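Protoporphyrinogen oxidase (Exiguobacterium sibiricum, PDB 3LOV) is an FAD-containing oxidase that probably converts coproporphyrinogen III to coproporphyrin III in the coproporphyrin-dependent route to heme b. Local coordinates at residues L133-P144 / L154-L162. Residues are numbered along the deposited sequence; the frame is centred on the assembly and turned at random.
Sequences LLLHPSDSLRIP and LRPRLGDAL
Leu133, Leu134 and Leu141 meet Arg157 and Leu158 where the end of helix 124-135 and the loop after it wrap round the end of helix 150-158, a mixed contact, leucine packing around a buried arginine, in a helical part of the fold remote from the FAD. Leu133 lies against backbone: its CB is 3.4 Å from Arg157 O, and CD1 reaches the turn at Leu158 and Gly159. A water bridges the two helix ends by donating to Leu133 O (2.8 Å) and Arg157 O (2.7 Å). Beside it, Leu134 CD2 presses on Leu158 CD2 at 3.4 Å, tighter than usual for two methyls, with Leu201 and Phe202 of helix 201-207 packed nearby. Arg157 leaves the backbone with CG anti to its carbonyl carbon (chi1 -65°) and then runs extended to NE, which carries the guanidinium across to the loop. There Leu141 CD2 sits 4.0 Å above the centre of one face, while at the edge NH2 gives a weak, bent bond to Arg142 O (2.9 Å, 129°). NE forms a salt bridge with Glu195, and NH1 donates a hydrogen bond to Tyr153 O. Replacing Arg157 by a leucine would probably deprive Glu195 of this countercharge and Arg142 O of this donor. Each guanidinium nitrogen has an acceptor, the one on NH2 weakly held, so this buried charge is probably well compensated while Leu141 CD2 packs on one flat, poorly hydrated face.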
# COMPACT_ATOMS: atom_id res chain seq x y z
N LEU A 133 5.84 30.93 10.03
CA LEU A 133 4.63 30.50 9.31
C LEU A 133 3.61 29.87 10.30
O LEU A 133 2.44 30.20 10.24
CB LEU A 133 4.96 29.54 8.15
CG LEU A 133 5.67 30.08 6.88
CD1 LEU A 133 6.19 28.95 5.99
CD2 LEU A 133 4.75 30.96 6.08
N LEU A 134 4.08 29.03 11.24
CA LEU A 134 3.19 28.34 12.17
C LEU A 134 2.54 29.28 13.21
O LEU A 134 1.31 29.21 13.42
CB LEU A 134 3.88 27.15 12.84
CG LEU A 134 4.21 25.94 11.94
CD1 LEU A 134 5.07 25.00 12.71
CD2 LEU A 134 2.93 25.21 11.44
N LEU A 135 3.36 30.17 13.81
CA LEU A 135 2.88 31.10 14.84
C LEU A 135 2.19 32.33 14.32
O LEU A 135 1.42 32.94 15.07
CB LEU A 135 4.01 31.57 15.75
CG LEU A 135 4.60 30.47 16.62
CD1 LEU A 135 5.85 31.01 17.31
CD2 LEU A 135 3.57 29.94 17.62
N HIS A 136 2.48 32.69 13.06
CA HIS A 136 1.94 33.90 12.45
C HIS A 136 1.34 33.65 11.07
O HIS A 136 1.72 34.32 10.05
CB HIS A 136 3.04 34.99 12.37
CG HIS A 136 3.72 35.25 13.67
ND1 HIS A 136 3.21 36.10 14.62
CD2 HIS A 136 4.85 34.72 14.20
CE1 HIS A 136 4.02 36.13 15.66
NE2 HIS A 136 5.02 35.29 15.44
N PRO A 137 0.39 32.71 11.00
CA PRO A 137 -0.16 32.34 9.70
C PRO A 137 -0.81 33.55 9.00
O PRO A 137 -1.41 34.41 9.65
CB PRO A 137 -1.22 31.28 10.06
CG PRO A 137 -1.59 31.59 11.52
CD PRO A 137 -0.27 31.98 12.11
N SER A 138 -0.67 33.60 7.68
CA SER A 138 -1.21 34.68 6.88
C SER A 138 -2.72 34.67 6.93
O SER A 138 -3.37 33.62 6.86
CB SER A 138 -0.76 34.52 5.42
OG SER A 138 -1.34 35.52 4.61
N ASP A 139 -3.28 35.88 7.01
CA ASP A 139 -4.73 36.07 6.98
C ASP A 139 -5.29 35.70 5.64
O ASP A 139 -6.48 35.44 5.54
CB ASP A 139 -5.11 37.53 7.24
CG ASP A 139 -4.77 37.99 8.64
OD1 ASP A 139 -4.58 37.16 9.55
OD2 ASP A 139 -4.70 39.21 8.85
N SER A 140 -4.45 35.72 4.61
CA SER A 140 -4.86 35.32 3.27
C SER A 140 -5.10 33.82 3.11
O SER A 140 -5.75 33.43 2.16
CB SER A 140 -3.82 35.82 2.25
OG SER A 140 -2.60 35.08 2.33
N LEU A 141 -4.62 32.96 4.01
CA LEU A 141 -4.98 31.52 3.91
C LEU A 141 -6.49 31.30 3.96
O LEU A 141 -7.20 32.01 4.69
CB LEU A 141 -4.37 30.72 5.06
CG LEU A 141 -2.84 30.63 5.09
CD1 LEU A 141 -2.39 30.16 6.45
CD2 LEU A 141 -2.34 29.74 3.94
N ARG A 142 -6.97 30.31 3.21
CA ARG A 142 -8.38 29.88 3.23
C ARG A 142 -8.45 28.37 3.36
O ARG A 142 -7.70 27.65 2.68
CB ARG A 142 -9.09 30.24 1.91
CG ARG A 142 -9.18 31.71 1.62
CD ARG A 142 -10.17 32.42 2.54
NE ARG A 142 -10.23 33.85 2.22
CZ ARG A 142 -9.49 34.81 2.79
NH1 ARG A 142 -8.60 34.55 3.74
NH2 ARG A 142 -9.65 36.06 2.39
N ILE A 143 -9.33 27.90 4.23
CA ILE A 143 -9.62 26.46 4.34
C ILE A 143 -10.13 25.96 2.96
O ILE A 143 -11.06 26.55 2.39
CB ILE A 143 -10.72 26.19 5.42
CG1 ILE A 143 -10.18 26.49 6.82
CG2 ILE A 143 -11.24 24.74 5.34
CD1 ILE A 143 -9.52 25.30 7.51
N PRO A 144 -9.53 24.88 2.41
CA PRO A 144 -10.05 24.43 1.10
C PRO A 144 -11.44 23.82 1.23
O PRO A 144 -11.66 22.96 2.08
CB PRO A 144 -9.01 23.41 0.62
CG PRO A 144 -8.35 22.92 1.91
CD PRO A 144 -8.43 24.04 2.91
N LEU A 154 -0.39 22.15 1.80
CA LEU A 154 0.67 22.29 2.78
C LEU A 154 1.73 23.39 2.50
O LEU A 154 2.20 24.04 3.44
CB LEU A 154 1.38 20.93 3.02
CG LEU A 154 0.62 19.81 3.73
CD1 LEU A 154 1.51 18.59 3.83
CD2 LEU A 154 0.15 20.23 5.14
N ARG A 155 2.14 23.59 1.23
CA ARG A 155 3.26 24.46 0.94
C ARG A 155 3.02 25.92 1.39
O ARG A 155 3.91 26.54 1.98
CB ARG A 155 3.68 24.41 -0.55
CG ARG A 155 4.48 23.14 -0.89
CD ARG A 155 4.61 22.96 -2.37
NE ARG A 155 5.28 21.72 -2.72
CZ ARG A 155 6.59 21.53 -2.77
NH1 ARG A 155 7.46 22.50 -2.50
NH2 ARG A 155 7.04 20.33 -3.07
N PRO A 156 1.85 26.48 1.12
CA PRO A 156 1.64 27.85 1.62
C PRO A 156 1.61 28.00 3.16
O PRO A 156 1.85 29.09 3.67
CB PRO A 156 0.28 28.27 1.01
CG PRO A 156 -0.09 27.17 0.01
CD PRO A 156 0.73 25.97 0.30
N ARG A 157 1.31 26.92 3.87
CA ARG A 157 1.20 26.94 5.32
C ARG A 157 2.51 26.64 6.01
O ARG A 157 2.74 27.13 7.11
CB ARG A 157 0.13 25.94 5.79
CG ARG A 157 -1.29 26.33 5.33
CD ARG A 157 -2.36 25.23 5.57
NE ARG A 157 -3.68 25.81 5.36
CZ ARG A 157 -4.18 26.15 4.16
NH1 ARG A 157 -3.53 25.90 3.03
NH2 ARG A 157 -5.35 26.75 4.09
N LEU A 158 3.34 25.81 5.39
CA LEU A 158 4.55 25.29 6.03
C LEU A 158 5.84 25.61 5.29
O LEU A 158 6.94 25.39 5.82
CB LEU A 158 4.48 23.75 6.19
CG LEU A 158 3.34 23.19 7.00
CD1 LEU A 158 3.21 21.64 6.70
CD2 LEU A 158 3.52 23.54 8.51
N GLY A 159 5.73 26.10 4.05
CA GLY A 159 6.89 26.36 3.22
C GLY A 159 7.43 25.14 2.47
O GLY A 159 7.20 23.97 2.84
N ASP A 160 8.18 25.42 1.41
CA ASP A 160 8.66 24.38 0.50
C ASP A 160 9.69 23.47 1.13
O ASP A 160 9.63 22.24 0.95
CB ASP A 160 9.27 24.99 -0.77
CG ASP A 160 8.27 25.72 -1.61
OD1 ASP A 160 7.08 25.30 -1.76
OD2 ASP A 160 8.68 26.73 -2.19
N ALA A 161 10.62 24.05 1.88
CA ALA A 161 11.66 23.27 2.52
C ALA A 161 11.11 22.14 3.40
O ALA A 161 11.57 21.00 3.33
CB ALA A 161 12.60 24.20 3.37
N LEU A 162 10.14 22.45 4.26
CA LEU A 162 9.65 21.40 5.20
C LEU A 162 8.89 20.31 4.41
O LEU A 162 9.01 19.11 4.68
CB LEU A 162 8.76 22.01 6.30
CG LEU A 162 8.22 21.08 7.42
CD1 LEU A 162 9.33 20.64 8.34
CD2 LEU A 162 7.08 21.77 8.24
O HOH W 1 1.33 29.29 7.83